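Local coordinates for protein tricorn protease (Thermoplasma acidophilum, PDB 1K32) that hydrolyses peptides as a serine protease, probably degrading products of the proteasome further, in a six-chain assembly that carries beta propellers, at residues A[212-217]-A[231-236]; A[662-667]-A[707-712]; A[738-743]-A[830-835]. One frame throughout, in Å; residues are numbered along the deposited sequence.

Contact 1: residues A[212-217]-A[231-236]; sequences VGHRIY and TDLDGK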
loop_
_atom_site.group_PDB
_atom_site.type_symbol
_atom_site.label_atom_id
_atom_site.label_comp_id
_atom_site.label_asym_id
_atom_site.label_seq_id
_atom_site.Cartn_x
_atom_site.Cartn_y
_atom_site.Cartn_z
ATOM N N VAL A 212 -53.288 38.051 53.449
ATOM C CA VAL A 212 -54.379 37.534 54.264
ATOM C C VAL A 212 -55.085 38.771 54.789
ATOM O O VAL A 212 -54.479 39.600 55.472
ATOM C CB VAL A 212 -53.863 36.680 55.434
ATOM C CG1 VAL A 212 -55.039 36.176 56.266
ATOM C CG2 VAL A 212 -53.068 35.493 54.896
ATOM N N GLY A 213 -56.360 38.905 54.446
ATOM C CA GLY A 213 -57.102 40.078 54.864
ATOM C C GLY A 213 -56.488 41.247 54.119
ATOM O O GLY A 213 -56.491 41.271 52.884
ATOM N N HIS A 214 -55.955 42.216 54.851
ATOM C CA HIS A 214 -55.317 43.352 54.206
ATOM C C HIS A 214 -53.899 43.528 54.724
ATOM O O HIS A 214 -53.438 44.645 54.986
ATOM C CB HIS A 214 -56.142 44.623 54.409
ATOM C CG HIS A 214 -57.382 44.659 53.579
ATOM N ND1 HIS A 214 -58.438 43.800 53.786
ATOM C CD2 HIS A 214 -57.708 45.401 52.494
ATOM C CE1 HIS A 214 -59.361 44.008 52.863
ATOM N NE2 HIS A 214 -58.941 44.974 52.066
ATOM N N ARG A 215 -53.219 42.396 54.874
ATOM C CA ARG A 215 -51.837 42.375 55.331
ATOM C C ARG A 215 -51.011 41.475 54.435
ATOM O O ARG A 215 -51.475 40.430 53.985
ATOM C CB ARG A 215 -51.736 41.872 56.770
ATOM C CG ARG A 215 -52.325 42.818 57.794
ATOM C CD ARG A 215 -51.503 42.808 59.071
ATOM N NE ARG A 215 -51.248 44.176 59.503
ATOM C CZ ARG A 215 -50.069 44.636 59.900
ATOM N NH1 ARG A 215 -49.957 45.899 60.263
ATOM N NH2 ARG A 215 -49.008 43.845 59.938
ATOM N N ILE A 216 -49.785 41.893 54.167
ATOM C CA ILE A 216 -48.895 41.102 53.342
ATOM C C ILE A 216 -47.989 40.348 54.298
ATOM O O ILE A 216 -47.287 40.959 55.099
ATOM C CB ILE A 216 -48.002 41.987 52.428
ATOM C CG1 ILE A 216 -48.864 42.919 51.580
ATOM C CG2 ILE A 216 -47.144 41.100 51.519
ATOM C CD1 ILE A 216 -48.063 43.960 50.811
ATOM N N TYR A 217 -48.028 39.027 54.244
ATOM C CA TYR A 217 -47.155 38.229 55.089
ATOM C C TYR A 217 -45.979 37.742 54.252
ATOM O O TYR A 217 -46.116 37.467 53.048
ATOM C CB TYR A 217 -47.914 37.052 55.697
ATOM C CG TYR A 217 -48.940 37.479 56.720
ATOM C CD1 TYR A 217 -50.146 38.069 56.330
ATOM C CD2 TYR A 217 -48.692 37.318 58.081
ATOM C CE1 TYR A 217 -51.076 38.485 57.273
ATOM C CE2 TYR A 217 -49.606 37.728 59.030
ATOM C CZ TYR A 217 -50.797 38.311 58.627
ATOM O OH TYR A 217 -51.696 38.720 59.586
ATOM N N THR A 231 -46.969 43.359 57.074
ATOM C CA THR A 231 -47.152 44.807 57.045
ATOM C C THR A 231 -48.535 45.054 56.458
ATOM O O THR A 231 -49.175 44.123 55.978
ATOM C CB THR A 231 -46.122 45.518 56.128
ATOM O OG1 THR A 231 -46.309 45.093 54.768
ATOM C CG2 THR A 231 -44.687 45.216 56.575
ATOM N N ASP A 232 -49.009 46.295 56.501
ATOM C CA ASP A 232 -50.294 46.590 55.885
ATOM C C ASP A 232 -49.964 46.789 54.405
ATOM O O ASP A 232 -48.791 46.780 54.039
ATOM C CB ASP A 232 -50.933 47.853 56.476
ATOM C CG ASP A 232 -49.995 49.050 56.485
ATOM O OD1 ASP A 232 -49.293 49.305 55.481
ATOM O OD2 ASP A 232 -49.977 49.759 57.512
ATOM N N LEU A 233 -50.976 46.975 53.563
ATOM C CA LEU A 233 -50.745 47.149 52.132
ATOM C C LEU A 233 -49.945 48.397 51.767
ATOM O O LEU A 233 -49.698 48.669 50.594
ATOM C CB LEU A 233 -52.075 47.136 51.384
ATOM C CG LEU A 233 -52.807 45.798 51.453
ATOM C CD1 LEU A 233 -54.073 45.858 50.602
ATOM C CD2 LEU A 233 -51.893 44.689 50.965
ATOM N N ASP A 234 -49.522 49.133 52.787
ATOM C CA ASP A 234 -48.743 50.348 52.607
ATOM C C ASP A 234 -47.300 50.080 53.041
ATOM O O ASP A 234 -46.454 50.970 53.018
ATOM C CB ASP A 234 -49.339 51.453 53.472
ATOM C CG ASP A 234 -49.171 52.820 52.868
ATOM O OD1 ASP A 234 -48.023 53.322 52.815
ATOM O OD2 ASP A 234 -50.205 53.388 52.443
ATOM N N GLY A 235 -47.029 48.847 53.449
ATOM C CA GLY A 235 -45.693 48.500 53.889
ATOM C C GLY A 235 -45.388 48.987 55.294
ATOM O O GLY A 235 -44.262 48.864 55.762
ATOM N N LYS A 236 -46.395 49.532 55.972
ATOM C CA LYS A 236 -46.226 50.048 57.328
ATOM C C LYS A 236 -46.693 49.063 58.400
ATOM O O LYS A 236 -47.211 47.986 58.098
ATOM C CB LYS A 236 -47.013 51.352 57.492
ATOM C CG LYS A 236 -46.750 52.400 56.431
ATOM C CD LYS A 236 -45.313 52.878 56.464
ATOM C CE LYS A 236 -45.057 53.903 55.373
ATOM N NZ LYS A 236 -43.609 54.216 55.270
#

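Contact 2: residues A[662-667]-A[707-712]; sequences QMYDEA and NVIVEM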
loop_
_atom_site.group_PDB
_atom_site.type_symbol
_atom_site.label_atom_id
_atom_site.label_comp_id
_atom_site.label_asym_id
_atom_site.label_seq_id
_atom_site.Cartn_x
_atom_site.Cartn_y
_atom_site.Cartn_z
ATOM N N GLN A 662 -22.079 10.337 53.719
ATOM C CA GLN A 662 -20.715 10.673 53.295
ATOM C C GLN A 662 -20.659 12.014 52.562
ATOM O O GLN A 662 -19.697 12.776 52.733
ATOM C CB GLN A 662 -20.144 9.570 52.400
ATOM C CG GLN A 662 -18.650 9.713 52.040
ATOM C CD GLN A 662 -18.385 10.696 50.901
ATOM O OE1 GLN A 662 -19.264 10.958 50.068
ATOM N NE2 GLN A 662 -17.159 11.237 50.852
ATOM N N MET A 663 -21.698 12.311 51.776
ATOM C CA MET A 663 -21.760 13.561 51.004
ATOM C C MET A 663 -22.045 14.790 51.868
ATOM O O MET A 663 -21.461 15.844 51.658
ATOM C CB MET A 663 -22.811 13.441 49.890
ATOM C CG MET A 663 -22.412 12.465 48.799
ATOM S SD MET A 663 -23.788 11.899 47.752
ATOM C CE MET A 663 -23.892 13.262 46.564
ATOM N N TYR A 664 -22.953 14.661 52.830
ATOM C CA TYR A 664 -23.241 15.784 53.717
ATOM C C TYR A 664 -21.960 16.091 54.493
ATOM O O TYR A 664 -21.536 17.243 54.584
ATOM C CB TYR A 664 -24.359 15.429 54.699
ATOM C CG TYR A 664 -24.502 16.458 55.793
ATOM C CD1 TYR A 664 -25.094 17.697 55.530
ATOM C CD2 TYR A 664 -23.940 16.238 57.066
ATOM C CE1 TYR A 664 -25.122 18.706 56.503
ATOM C CE2 TYR A 664 -23.958 17.241 58.043
ATOM C CZ TYR A 664 -24.549 18.472 57.754
ATOM O OH TYR A 664 -24.549 19.481 58.688
ATOM N N ASP A 665 -21.346 15.053 55.057
ATOM C CA ASP A 665 -20.104 15.227 55.802
ATOM C C ASP A 665 -19.042 15.944 54.947
ATOM O O ASP A 665 -18.431 16.910 55.401
ATOM C CB ASP A 665 -19.576 13.871 56.282
ATOM C CG ASP A 665 -20.236 13.406 57.570
ATOM O OD1 ASP A 665 -19.977 12.255 57.965
ATOM O OD2 ASP A 665 -20.999 14.183 58.194
ATOM N N GLU A 666 -18.839 15.497 53.711
ATOM C CA GLU A 666 -17.845 16.143 52.842
ATOM C C GLU A 666 -18.228 17.584 52.493
ATOM O O GLU A 666 -17.367 18.469 52.451
ATOM C CB GLU A 666 -17.629 15.339 51.550
ATOM C CG GLU A 666 -16.466 15.863 50.718
ATOM C CD GLU A 666 -15.830 14.817 49.806
ATOM O OE1 GLU A 666 -14.612 14.943 49.530
ATOM O OE2 GLU A 666 -16.539 13.885 49.356
ATOM N N ALA A 667 -19.516 17.820 52.243
ATOM C CA ALA A 667 -19.997 19.166 51.911
ATOM C C ALA A 667 -19.740 20.093 53.097
ATOM O O ALA A 667 -19.304 21.224 52.935
ATOM C CB ALA A 667 -21.492 19.133 51.595
ATOM N N ASN A 707 -31.547 20.166 49.468
ATOM C CA ASN A 707 -32.229 21.103 50.342
ATOM C C ASN A 707 -31.494 21.222 51.675
ATOM O O ASN A 707 -31.365 22.317 52.227
ATOM C CB ASN A 707 -33.676 20.651 50.593
ATOM C CG ASN A 707 -34.598 20.959 49.416
ATOM O OD1 ASN A 707 -34.594 20.268 48.378
ATOM N ND2 ASN A 707 -35.389 22.002 49.571
ATOM N N VAL A 708 -31.022 20.094 52.187
ATOM C CA VAL A 708 -30.314 20.081 53.458
ATOM C C VAL A 708 -28.938 20.711 53.320
ATOM O O VAL A 708 -28.586 21.598 54.095
ATOM C CB VAL A 708 -30.173 18.634 54.002
ATOM C CG1 VAL A 708 -29.377 18.625 55.318
ATOM C CG2 VAL A 708 -31.586 18.017 54.203
ATOM N N ILE A 709 -28.173 20.275 52.324
ATOM C CA ILE A 709 -26.825 20.811 52.124
ATOM C C ILE A 709 -26.808 22.317 51.888
ATOM O O ILE A 709 -25.973 23.033 52.442
ATOM C CB ILE A 709 -26.110 20.119 50.938
ATOM C CG1 ILE A 709 -25.645 18.725 51.368
ATOM C CG2 ILE A 709 -24.920 20.962 50.466
ATOM C CD1 ILE A 709 -24.912 17.962 50.313
ATOM N N VAL A 710 -27.732 22.789 51.056
ATOM C CA VAL A 710 -27.798 24.199 50.736
ATOM C C VAL A 710 -28.104 25.049 51.961
ATOM O O VAL A 710 -27.529 26.117 52.106
ATOM C CB VAL A 710 -28.862 24.470 49.635
ATOM C CG1 VAL A 710 -29.058 25.966 49.458
ATOM C CG2 VAL A 710 -28.410 23.838 48.323
ATOM N N GLU A 711 -29.021 24.581 52.815
ATOM C CA GLU A 711 -29.374 25.308 54.035
ATOM C C GLU A 711 -28.144 25.408 54.936
ATOM O O GLU A 711 -27.881 26.464 55.500
ATOM C CB GLU A 711 -30.513 24.604 54.795
ATOM C CG GLU A 711 -31.906 24.733 54.161
ATOM C CD GLU A 711 -32.590 26.058 54.475
ATOM O OE1 GLU A 711 -33.738 26.261 54.024
ATOM O OE2 GLU A 711 -31.990 26.899 55.178
ATOM N N MET A 712 -27.392 24.314 55.070
ATOM C CA MET A 712 -26.196 24.362 55.901
ATOM C C MET A 712 -25.175 25.285 55.236
ATOM O O MET A 712 -24.520 26.050 55.920
ATOM C CB MET A 712 -25.622 22.951 56.163
ATOM C CG MET A 712 -24.434 22.517 55.341
ATOM S SD MET A 712 -22.794 23.228 55.675
ATOM C CE MET A 712 -22.011 22.594 54.275
#

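Contact 3: residues A[738-743]-A[830-835]; sequences RIACDF and RFIRYR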
loop_
_atom_site.group_PDB
_atom_site.type_symbol
_atom_site.label_atom_id
_atom_site.label_comp_id
_atom_site.label_asym_id
_atom_site.label_seq_id
_atom_site.Cartn_x
_atom_site.Cartn_y
_atom_site.Cartn_z
ATOM N N ARG A 738 -36.943 26.571 18.916
ATOM C CA ARG A 738 -36.944 28.005 18.713
ATOM C C ARG A 738 -36.430 28.455 17.361
ATOM O O ARG A 738 -35.582 27.813 16.755
ATOM C CB ARG A 738 -36.140 28.679 19.831
ATOM C CG ARG A 738 -36.846 28.663 21.175
ATOM C CD ARG A 738 -35.866 28.378 22.275
ATOM N NE ARG A 738 -36.502 28.299 23.590
ATOM C CZ ARG A 738 -36.919 29.345 24.296
ATOM N NH1 ARG A 738 -37.478 29.157 25.482
ATOM N NH2 ARG A 738 -36.777 30.576 23.821
ATOM N N ILE A 739 -36.972 29.571 16.892
ATOM C CA ILE A 739 -36.572 30.146 15.616
ATOM C C ILE A 739 -36.420 31.652 15.800
ATOM O O ILE A 739 -36.531 32.428 14.860
ATOM C CB ILE A 739 -37.604 29.826 14.511
ATOM C CG1 ILE A 739 -38.965 30.425 14.854
ATOM C CG2 ILE A 739 -37.720 28.316 14.354
ATOM C CD1 ILE A 739 -40.056 30.107 13.822
ATOM N N ALA A 740 -36.152 32.049 17.040
ATOM C CA ALA A 740 -35.962 33.457 17.383
ATOM C C ALA A 740 -37.124 34.330 16.913
ATOM O O ALA A 740 -36.925 35.361 16.260
ATOM C CB ALA A 740 -34.644 33.969 16.794
ATOM N N CYS A 741 -38.335 33.910 17.244
ATOM C CA CYS A 741 -39.530 34.668 16.901
ATOM C C CYS A 741 -40.492 34.628 18.083
ATOM O O CYS A 741 -40.520 33.650 18.824
ATOM C CB CYS A 741 -40.242 34.067 15.681
ATOM S SG CYS A 741 -39.454 34.304 14.075
ATOM N N ASP A 742 -41.259 35.696 18.267
ATOM C CA ASP A 742 -42.270 35.734 19.321
ATOM C C ASP A 742 -43.620 35.550 18.621
ATOM O O ASP A 742 -43.917 36.247 17.646
ATOM C CB ASP A 742 -42.247 37.071 20.049
ATOM C CG ASP A 742 -41.098 37.181 21.044
ATOM O OD1 ASP A 742 -40.890 38.290 21.565
ATOM O OD2 ASP A 742 -40.414 36.166 21.305
ATOM N N PHE A 743 -44.434 34.614 19.098
ATOM C CA PHE A 743 -45.732 34.382 18.456
ATOM C C PHE A 743 -46.904 34.913 19.267
ATOM O O PHE A 743 -46.886 34.886 20.498
ATOM C CB PHE A 743 -45.951 32.893 18.194
ATOM C CG PHE A 743 -44.762 32.199 17.615
ATOM C CD1 PHE A 743 -43.997 31.334 18.400
ATOM C CD2 PHE A 743 -44.389 32.416 16.292
ATOM C CE1 PHE A 743 -42.881 30.698 17.876
ATOM C CE2 PHE A 743 -43.269 31.782 15.758
ATOM C CZ PHE A 743 -42.510 30.920 16.555
ATOM N N ARG A 830 -31.442 32.215 23.051
ATOM C CA ARG A 830 -31.119 33.254 24.028
ATOM C C ARG A 830 -30.063 34.241 23.519
ATOM O O ARG A 830 -30.175 35.450 23.719
ATOM C CB ARG A 830 -30.602 32.616 25.330
ATOM C CG ARG A 830 -30.042 33.644 26.323
ATOM C CD ARG A 830 -31.105 34.100 27.292
ATOM N NE ARG A 830 -31.043 33.287 28.499
ATOM C CZ ARG A 830 -31.966 33.256 29.448
ATOM N NH1 ARG A 830 -31.784 32.476 30.501
ATOM N NH2 ARG A 830 -33.066 33.986 29.346
ATOM N N PHE A 831 -29.020 33.727 22.883
ATOM C CA PHE A 831 -27.968 34.608 22.396
ATOM C C PHE A 831 -28.501 35.532 21.305
ATOM O O PHE A 831 -28.138 36.706 21.261
ATOM C CB PHE A 831 -26.781 33.797 21.864
ATOM C CG PHE A 831 -25.607 34.645 21.466
ATOM C CD1 PHE A 831 -24.880 35.347 22.428
ATOM C CD2 PHE A 831 -25.229 34.746 20.131
ATOM C CE1 PHE A 831 -23.793 36.130 22.066
ATOM C CE2 PHE A 831 -24.136 35.533 19.756
ATOM C CZ PHE A 831 -23.419 36.223 20.729
ATOM N N ILE A 832 -29.352 35.004 20.422
ATOM C CA ILE A 832 -29.937 35.827 19.358
ATOM C C ILE A 832 -30.728 36.956 20.002
ATOM O O ILE A 832 -30.563 38.123 19.637
ATOM C CB ILE A 832 -30.873 35.007 18.441
ATOM C CG1 ILE A 832 -30.055 33.949 17.694
ATOM C CG2 ILE A 832 -31.579 35.937 17.441
ATOM C CD1 ILE A 832 -30.886 32.906 16.945
ATOM N N ARG A 833 -31.574 36.604 20.971
ATOM C CA ARG A 833 -32.382 37.590 21.684
ATOM C C ARG A 833 -31.491 38.621 22.373
ATOM O O ARG A 833 -31.825 39.798 22.422
ATOM C CB ARG A 833 -33.280 36.898 22.721
ATOM C CG ARG A 833 -34.450 36.119 22.124
ATOM C CD ARG A 833 -35.188 35.268 23.165
ATOM N NE ARG A 833 -36.176 34.407 22.516
ATOM C CZ ARG A 833 -37.387 34.808 22.143
ATOM N NH1 ARG A 833 -38.203 33.961 21.544
ATOM N NH2 ARG A 833 -37.793 36.043 22.397
ATOM N N TYR A 834 -30.355 38.175 22.899
ATOM C CA TYR A 834 -29.405 39.069 23.576
ATOM C C TYR A 834 -28.772 40.078 22.611
ATOM O O TYR A 834 -28.746 41.287 22.873
ATOM C CB TYR A 834 -28.282 38.265 24.238
ATOM C CG TYR A 834 -27.143 39.147 24.698
ATOM C CD1 TYR A 834 -27.316 40.030 25.764
ATOM C CD2 TYR A 834 -25.928 39.162 24.013
ATOM C CE1 TYR A 834 -26.316 40.912 26.136
ATOM C CE2 TYR A 834 -24.911 40.045 24.375
ATOM C CZ TYR A 834 -25.113 40.918 25.437
ATOM O OH TYR A 834 -24.131 41.809 25.787
ATOM N N ARG A 835 -28.234 39.587 21.502
ATOM C CA ARG A 835 -27.613 40.491 20.535
ATOM C C ARG A 835 -28.650 41.449 19.929
ATOM O O ARG A 835 -28.355 42.626 19.709
ATOM C CB ARG A 835 -26.878 39.685 19.454
ATOM C CG ARG A 835 -25.654 38.916 19.983
ATOM C CD ARG A 835 -24.411 39.795 20.137
ATOM N NE ARG A 835 -24.112 40.425 18.860
ATOM C CZ ARG A 835 -24.164 41.731 18.639
ATOM N NH1 ARG A 835 -23.907 42.189 17.425
ATOM N NH2 ARG A 835 -24.428 42.578 19.634
#

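Contact 1: residues A[212-217]-A[231-236]
Ile216 and Leu233 cross nearly at right angles, with Ile216 CG1 3.6 Å from Leu233 CD2. Leu233 CG sits beside its own backbone N (chi1 -65°), which spreads the fork toward strand 215-220: CD2 goes to the isoleucine, while CD1 approaches the His214 ring at a slant, 4.1 Å from His214 CD2. Arg215 makes a flatter contact. Bends at chi2 and chi3 fold its chain across the neighbouring strand, and one face of the guanidinium lies over the peptide joining Thr231 to Asp232, with Asp232 N 3.9 Å from Arg215 NH1. The charge itself goes to Asp237, which pairs with NH1, and Ser230 OG binds NH2. In the backbone, Ile216 and Thr231 form a hydrogen-bonded antiparallel pair, Ile216 N to Thr231 O 2.9 Å and Thr231 N to Ile216 O 3.1 Å. After Thr231 the chain turns away through a type I turn from Asp232 to Gly235, where Asp232 OD1 accepts from Lys236 N at 2.9 Å and Asp232 O is gripped from opposite faces of its plane by Thr231 OG1 and Gly235 N. Strands 215-220 and 227-232 are the middle hairpin of a four-stranded antiparallel sheet, one blade of a beta propeller.

Contact 2: residues A[662-667]-A[707-712]
Met712 reaches from helix 702-714 to Tyr664 and Ala667 of helix 656-674, and its chain can be followed atom by atom. CB lies 4.3 Å from Tyr664 CE1. With chi1 at 101°, CB carries CG in an orientation far from staggered, and CG touches the same ring carbon, Tyr664 CE1, at 4.0 Å, meeting the ring obliquely. A bend at chi2 then swings the sulfur past the tyrosine and delivers the tip methyl to the backbone of the facing helix: Met712 CE is 3.3 Å from Ala667 O and also close to Ala667 C.

One turn back, Ile709 fills the neighbouring position. Its CD1 packs on Ala667 CB at 3.8 Å and its CG2 on the same methyl at 4.0 Å, while Ile709 CG1 comes to the edge of the Tyr664 ring, 4.3 Å from Tyr664 CD1. With Tyr664 CG anti to the backbone N (chi1 169°), that ring reaches along the flank of helix 702-714; its hydroxyl is bonded to Tyr689 O, and Tyr692 of helix 678-693 touches both Tyr664 and Met712. The two helical segments run nearly parallel, 16° apart, with axes 10.4 Å from each other.

The carboxylates point away from the partner helix: Glu666 makes salt bridges to Arg337 and Arg339, Glu711 to Lys177 and Arg250. Apart from the Ala667 carbonyl met by the methionine methyl, the surfaces that touch are methyl, methylene and aromatic carbon, so between the two segments the contact rests on shape and burial, while the directional bonds of Tyr664, Glu666 and Glu711 go to other partners.

Contact 3: residues A[738-743]-A[830-835]
The PDZ domain of the protease is joined here to helix 830-848, the helix that leads into the parallel sheet of the S41 peptidase fold: the start of the PDZ strand 741-746 lies against the helix's first turn. A salt bridge from Arg833 to Asp742 anchors the junction. Arg833 is extended from CG to NE, and a turn at chi4 (-81°) sets its guanidinium end-on to the carboxylate. NH1 and NH2 both grip the single oxygen OD2, Arg833 NH2 at 2.8 Å from Asp742 OD2 on its syn side and Arg833 NH1 at 3.1 Å from that same oxygen, nearly in line with its C-O bond. OD2 lies in the guanidinium plane, and the two flat groups are nearly coplanar, 18° apart. The other oxygen, Asp742 OD1, is bonded to Tyr756 OH, which would fix the rotation of the carboxylate.

Arg738 approaches the NE end of the Arg833 guanidinium obliquely, the two planes 88° apart, with Arg738 NH2 4.1 Å from Arg833 NE. Asp829 OD2, which makes salt bridges with both of these nitrogens, probably offsets their like charges. A leucine in place of Arg833 would probably leave Asp742 OD2 without its charged mate and Asp829 with one arginine fewer. Beside this polar cluster runs a small apolar contact: Ala740 CB packs against both arms of Ile832, 3.7 Å from Ile832 CG2 and 3.9 Å from Ile832 CD1.

Overall arrangement
From the N terminus, the chain first builds a six-bladed propeller, where contact 1 closes a short loop of 13 residues inside one blade. It then passes through a second, seven-bladed propeller before the helices of contact 2 close a 39-residue, largely helical loop, in a domain whose charged residues reach back to both propellers. Contact 3 spans 86 residues, returning the start of helix 830-848 to the first PDZ strand, just ahead of the parallel sheet. The three loops lie in series: none nests in or crosses another. Their centres are 36 to 39 Å apart, with contacts 2 and 3 on opposite sides of the chain's centre.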